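Local coordinates for thermophilic dibenzothiophene desulfurization enzyme C (Paenibacillus sp. A11-2, PDB 5XB8), which probably oxidises dibenzothiophene to its sulfoxide and then its sulfone, using molecular oxygen and reduced FMN, at residues A165-V170 with L188-R193; L258-A263 with T349-E354. All coordinates share one frame; numbering follows the deposited sequence.

Interaction 1: A165-V170 with L188-R193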
loop_
_atom_site.group_PDB
_atom_site.type_symbol
_atom_site.label_atom_id
_atom_site.label_comp_id
_atom_site.label_asym_id
_atom_site.label_seq_id
_atom_site.Cartn_x
_atom_site.Cartn_y
_atom_site.Cartn_z
ATOM N N ALA A 165 2.734 41.185 -6.156
ATOM C CA ALA A 165 2.101 41.253 -4.849
ATOM C C ALA A 165 1.960 42.716 -4.439
ATOM O O ALA A 165 2.931 43.478 -4.480
ATOM C CB ALA A 165 2.927 40.479 -3.824
ATOM N N ASP A 166 0.752 43.106 -4.053
ATOM C CA ASP A 166 0.531 44.500 -3.689
ATOM C C ASP A 166 1.108 44.815 -2.325
ATOM O O ASP A 166 1.607 45.927 -2.105
ATOM C CB ASP A 166 -0.956 44.793 -3.744
ATOM C CG ASP A 166 -1.516 44.488 -5.086
ATOM O OD1 ASP A 166 -1.195 45.276 -6.003
ATOM O OD2 ASP A 166 -2.216 43.457 -5.236
ATOM N N ARG A 167 1.078 43.841 -1.417
ATOM C CA ARG A 167 1.776 43.942 -0.150
ATOM C C ARG A 167 2.449 42.605 0.112
ATOM O O ARG A 167 1.952 41.557 -0.317
ATOM C CB ARG A 167 0.816 44.291 1.003
ATOM C CG ARG A 167 0.154 45.695 0.922
ATOM C CD ARG A 167 1.178 46.763 1.272
ATOM N NE ARG A 167 0.621 48.107 1.315
ATOM C CZ ARG A 167 0.333 48.843 0.246
ATOM N NH1 ARG A 167 0.541 48.378 -0.986
ATOM N NH2 ARG A 167 -0.168 50.055 0.418
ATOM N N LEU A 168 3.597 42.660 0.779
ATOM C CA LEU A 168 4.334 41.477 1.203
ATOM C C LEU A 168 4.249 41.364 2.716
ATOM O O LEU A 168 4.471 42.349 3.422
ATOM C CB LEU A 168 5.802 41.552 0.789
ATOM C CG LEU A 168 6.111 41.434 -0.695
ATOM C CD1 LEU A 168 7.575 41.662 -0.860
ATOM C CD2 LEU A 168 5.673 40.062 -1.249
ATOM N N LEU A 169 3.914 40.172 3.196
ATOM C CA LEU A 169 4.010 39.839 4.610
ATOM C C LEU A 169 5.431 39.360 4.854
ATOM O O LEU A 169 5.850 38.332 4.310
ATOM C CB LEU A 169 2.987 38.775 4.979
ATOM C CG LEU A 169 3.023 38.261 6.412
ATOM C CD1 LEU A 169 2.801 39.400 7.394
ATOM C CD2 LEU A 169 1.964 37.192 6.553
ATOM N N VAL A 170 6.174 40.125 5.644
ATOM C CA VAL A 170 7.609 39.951 5.815
ATOM C C VAL A 170 7.903 39.634 7.275
ATOM O O VAL A 170 7.325 40.251 8.175
ATOM C CB VAL A 170 8.351 41.229 5.374
ATOM C CG1 VAL A 170 9.837 41.122 5.642
ATOM C CG2 VAL A 170 8.092 41.491 3.886
ATOM N N LEU A 188 3.717 44.324 7.196
ATOM C CA LEU A 188 2.996 44.299 5.928
ATOM C C LEU A 188 3.469 45.510 5.132
ATOM O O LEU A 188 3.134 46.648 5.483
ATOM C CB LEU A 188 1.493 44.353 6.174
ATOM C CG LEU A 188 0.449 43.555 5.401
ATOM C CD1 LEU A 188 -0.634 44.480 4.922
ATOM C CD2 LEU A 188 0.990 42.718 4.279
ATOM N N ILE A 189 4.270 45.290 4.091
ATOM C CA ILE A 189 4.896 46.426 3.413
ATOM C C ILE A 189 4.610 46.417 1.916
ATOM O O ILE A 189 4.356 45.354 1.322
ATOM C CB ILE A 189 6.412 46.468 3.661
ATOM C CG1 ILE A 189 7.112 45.281 3.000
ATOM C CG2 ILE A 189 6.713 46.533 5.158
ATOM C CD1 ILE A 189 8.633 45.408 3.016
ATOM N N PRO A 190 4.640 47.581 1.269
ATOM C CA PRO A 190 4.517 47.611 -0.192
ATOM C C PRO A 190 5.662 46.860 -0.841
ATOM O O PRO A 190 6.813 46.944 -0.405
ATOM C CB PRO A 190 4.572 49.107 -0.530
ATOM C CG PRO A 190 4.296 49.817 0.747
ATOM C CD PRO A 190 4.796 48.930 1.842
ATOM N N SER A 191 5.339 46.092 -1.888
ATOM C CA SER A 191 6.387 45.337 -2.560
ATOM C C SER A 191 7.337 46.257 -3.309
ATOM O O SER A 191 8.466 45.851 -3.602
ATOM C CB SER A 191 5.787 44.306 -3.520
ATOM O OG SER A 191 4.993 44.947 -4.508
ATOM N N ASP A 192 6.919 47.489 -3.597
ATOM C CA ASP A 192 7.771 48.447 -4.291
ATOM C C ASP A 192 8.498 49.392 -3.338
ATOM O O ASP A 192 9.076 50.385 -3.792
ATOM C CB ASP A 192 6.952 49.245 -5.316
ATOM C CG ASP A 192 5.844 50.073 -4.685
ATOM O OD1 ASP A 192 5.491 49.833 -3.517
ATOM O OD2 ASP A 192 5.306 50.968 -5.372
ATOM N N ARG A 193 8.488 49.101 -2.037
ATOM C CA ARG A 193 9.301 49.839 -1.075
ATOM C C ARG A 193 10.770 49.728 -1.464
ATOM O O ARG A 193 11.249 48.654 -1.838
ATOM C CB ARG A 193 9.041 49.284 0.335
ATOM C CG ARG A 193 10.006 49.680 1.467
ATOM C CD ARG A 193 9.761 51.051 2.078
ATOM N NE ARG A 193 8.359 51.442 2.176
ATOM C CZ ARG A 193 7.549 51.167 3.195
ATOM N NH1 ARG A 193 7.972 50.463 4.236
ATOM N NH2 ARG A 193 6.304 51.608 3.160
HETATM O O HOH W 1 1.456 48.394 4.217
#

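Interaction 2: L258-A263 with T349-E354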
loop_
_atom_site.group_PDB
_atom_site.type_symbol
_atom_site.label_atom_id
_atom_site.label_comp_id
_atom_site.label_asym_id
_atom_site.label_seq_id
_atom_site.Cartn_x
_atom_site.Cartn_y
_atom_site.Cartn_z
ATOM N N LEU A 258 -5.515 22.431 -1.304
ATOM C CA LEU A 258 -4.793 22.389 -2.573
ATOM C C LEU A 258 -4.617 20.951 -3.029
ATOM O O LEU A 258 -4.847 20.630 -4.195
ATOM C CB LEU A 258 -3.428 23.063 -2.462
ATOM C CG LEU A 258 -3.349 24.538 -2.038
ATOM C CD1 LEU A 258 -1.900 24.967 -1.927
ATOM C CD2 LEU A 258 -4.092 25.450 -3.022
ATOM N N TYR A 259 -4.243 20.059 -2.107
ATOM C CA TYR A 259 -4.033 18.661 -2.470
ATOM C C TYR A 259 -5.330 17.973 -2.868
ATOM O O TYR A 259 -5.355 17.202 -3.838
ATOM C CB TYR A 259 -3.362 17.904 -1.319
ATOM C CG TYR A 259 -2.100 18.557 -0.840
ATOM C CD1 TYR A 259 -1.405 19.455 -1.634
ATOM C CD2 TYR A 259 -1.611 18.293 0.418
ATOM C CE1 TYR A 259 -0.255 20.080 -1.178
ATOM C CE2 TYR A 259 -0.467 18.904 0.888
ATOM C CZ TYR A 259 0.203 19.800 0.098
ATOM O OH TYR A 259 1.321 20.393 0.620
ATOM N N LEU A 260 -6.416 18.206 -2.128
ATOM C CA LEU A 260 -7.693 17.611 -2.514
ATOM C C LEU A 260 -8.219 18.197 -3.820
ATOM O O LEU A 260 -8.855 17.487 -4.609
ATOM C CB LEU A 260 -8.716 17.798 -1.399
ATOM C CG LEU A 260 -8.363 17.094 -0.086
ATOM C CD1 LEU A 260 -9.459 17.363 0.946
ATOM C CD2 LEU A 260 -8.132 15.593 -0.295
ATOM N N GLY A 261 -7.967 19.481 -4.062
ATOM C CA GLY A 261 -8.352 20.079 -5.335
ATOM C C GLY A 261 -7.600 19.473 -6.510
ATOM O O GLY A 261 -8.203 19.085 -7.516
ATOM N N ILE A 262 -6.277 19.368 -6.392
ATOM C CA ILE A 262 -5.479 18.701 -7.428
ATOM C C ILE A 262 -5.980 17.280 -7.639
ATOM O O ILE A 262 -6.168 16.824 -8.775
ATOM C CB ILE A 262 -3.993 18.725 -7.044
ATOM C CG1 ILE A 262 -3.480 20.163 -7.034
ATOM C CG2 ILE A 262 -3.154 17.875 -7.992
ATOM C CD1 ILE A 262 -2.148 20.313 -6.356
ATOM N N ALA A 263 -6.205 16.553 -6.539
ATOM C CA ALA A 263 -6.702 15.181 -6.635
ATOM C C ALA A 263 -8.001 15.098 -7.425
ATOM O O ALA A 263 -8.157 14.236 -8.298
ATOM C CB ALA A 263 -6.895 14.601 -5.240
ATOM N N THR A 349 -2.208 14.153 1.238
ATOM C CA THR A 349 -0.896 13.995 0.613
ATOM C C THR A 349 -0.760 12.616 -0.016
ATOM O O THR A 349 -0.372 12.486 -1.186
ATOM C CB THR A 349 0.211 14.222 1.652
ATOM O OG1 THR A 349 0.216 15.591 2.046
ATOM C CG2 THR A 349 1.606 13.867 1.117
ATOM N N ARG A 350 -1.052 11.565 0.757
ATOM C CA ARG A 350 -0.905 10.214 0.230
ATOM C C ARG A 350 -1.819 10.001 -0.958
ATOM O O ARG A 350 -1.422 9.405 -1.967
ATOM C CB ARG A 350 -1.214 9.180 1.309
ATOM C CG ARG A 350 -0.002 8.613 2.010
ATOM C CD ARG A 350 0.727 9.651 2.811
ATOM N NE ARG A 350 1.747 9.056 3.682
ATOM C CZ ARG A 350 3.054 9.045 3.433
ATOM N NH1 ARG A 350 3.876 8.482 4.309
ATOM N NH2 ARG A 350 3.549 9.590 2.321
ATOM N N LEU A 351 -3.050 10.481 -0.849
ATOM C CA LEU A 351 -4.023 10.288 -1.905
ATOM C C LEU A 351 -3.580 10.966 -3.196
ATOM O O LEU A 351 -3.578 10.346 -4.268
ATOM C CB LEU A 351 -5.371 10.835 -1.446
ATOM C CG LEU A 351 -6.460 10.855 -2.519
ATOM C CD1 LEU A 351 -6.729 9.456 -3.036
ATOM C CD2 LEU A 351 -7.721 11.471 -1.943
ATOM N N VAL A 352 -3.207 12.242 -3.120
ATOM C CA VAL A 352 -2.928 12.969 -4.360
ATOM C C VAL A 352 -1.672 12.419 -5.035
ATOM O O VAL A 352 -1.606 12.327 -6.267
ATOM C CB VAL A 352 -2.834 14.488 -4.112
ATOM C CG1 VAL A 352 -1.598 14.876 -3.333
ATOM C CG2 VAL A 352 -2.886 15.257 -5.453
ATOM N N ILE A 353 -0.666 12.040 -4.252
ATOM C CA ILE A 353 0.573 11.546 -4.850
ATOM C C ILE A 353 0.344 10.203 -5.538
ATOM O O ILE A 353 0.881 9.950 -6.623
ATOM C CB ILE A 353 1.678 11.474 -3.779
ATOM C CG1 ILE A 353 2.056 12.888 -3.319
ATOM C CG2 ILE A 353 2.898 10.734 -4.293
ATOM C CD1 ILE A 353 2.693 13.769 -4.386
ATOM N N GLU A 354 -0.448 9.320 -4.926
ATOM C CA GLU A 354 -0.738 8.035 -5.553
ATOM C C GLU A 354 -1.633 8.206 -6.774
ATOM O O GLU A 354 -1.349 7.662 -7.848
ATOM C CB GLU A 354 -1.393 7.098 -4.535
ATOM C CG GLU A 354 -1.754 5.706 -5.059
ATOM C CD GLU A 354 -0.567 4.761 -5.167
ATOM O OE1 GLU A 354 0.586 5.240 -5.077
ATOM O OE2 GLU A 354 -0.796 3.534 -5.332
#

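Interaction 1: A165-V170 with L188-R193
L168 and I189 form an antiparallel hydrogen-bonded pair between strands 167-174 and 184-190 of a beta hairpin: L168 N donates to I189 O at 2.9 Å and I189 N to L168 O at 3.0 Å. Beyond this pair the chain turns away through a type I turn, P190 to R193, and S191 OG donates to A165 O in a short bond of 2.5 Å, almost straight on to the carbonyl oxygen. A chi1 of 60° sets that hydroxyl between the serine's own N and carbonyl carbon, and a short polar side chain suits a loop carbonyl that needs a donor. R167 lies across P190. Its chain bends at chi2 (-74°), which lays one face of its guanidinium under P190 CG, 4.0 Å from the plane and over its centre, while NH1 donates in the guanidinium plane to D166 O at 2.9 Å. A water accepts weakly from R167 NE and donates to L188 O. R167 CB meets L188 CD2 at 3.6 Å. With an alanine here, P190 CG would probably lose the flat group packed against it and D166 O the donor from NH1. On the face carrying L168 and I189, V170 CG2 packs obliquely against I189 CG1. Polar bonds thus hold the open end of the hairpin, while aliphatic groups pack on both faces; L169, on the face with L188, neighbours the FMN-binding N126.

Interaction 2: L258-A263 with T349-E354
V352 fits against the turn of helix 247-276 formed by Y259, I262 and A263, and the contact is almost wholly van der Waals. Its CG2 does most of the touching, reaching I262 CG2 at 3.7 Å and A263 CB at 4.1 Å, and lying 3.5 Å from the backbone oxygen Y259 O, which already accepts the helical bond from A263 N. The other branch, CG1, meets Y259 CB at 4.0 Å. With chi1 of V352 at 70°, CG1 sits between the valine's own N and carbonyl carbon and CG2 lies anti to N, which turns CG1 to the tyrosine's CB and CG2 to I262, A263 and the Y259 carbonyl. A short beta-branched residue suits this place, offering two methyls close to the backbone, and the small A263 lets the backbones come close, its CA 4.9 Å from that of V352. At the margin L260 CD2 just reaches L351 CD2.

The two segments belong to long helices of the C-terminal helical domain of the acyl-CoA dehydrogenase fold; the axes of the two segments run the same general way, 31° apart and 8.9 Å at closest approach. Helix 376-385 packs on the same seam, through A382 against both I262 and V352.

Polar groups at this interface find their bonds elsewhere. The side chains of Y259 and T349 run alongside each other in the same direction, with T349 OG1 3.6 Å from Y259 CE2, yet that hydroxyl is hydrogen-bonded to K345 O within its own helix. Y259 suits its place by being two-natured: its CB and ring pack at the seam, while its OH is hydrogen-bonded to ND1 of H385.

In the fold
Both contacts are buried, but they join different elements on opposite sides of the chain's centre, with nearest atoms about 15 Å apart. Interaction 1 lies in the beta-rich middle domain and interaction 2 among the helices of the C-terminal domain. The chemistry follows the place: the hairpin is held by backbone bonds between its strands and a serine-to-carbonyl bond, with partly exposed polar groups and a water at one end, whereas the helices, whose backbone bonds are spent internally, meet through apolar side chains without a hydrogen bond across. Another copy of the protein approaches interaction 2, where R350 forms a salt bridge with E361 of a second subunit; interaction 1 is touched by no other chain of the assembly.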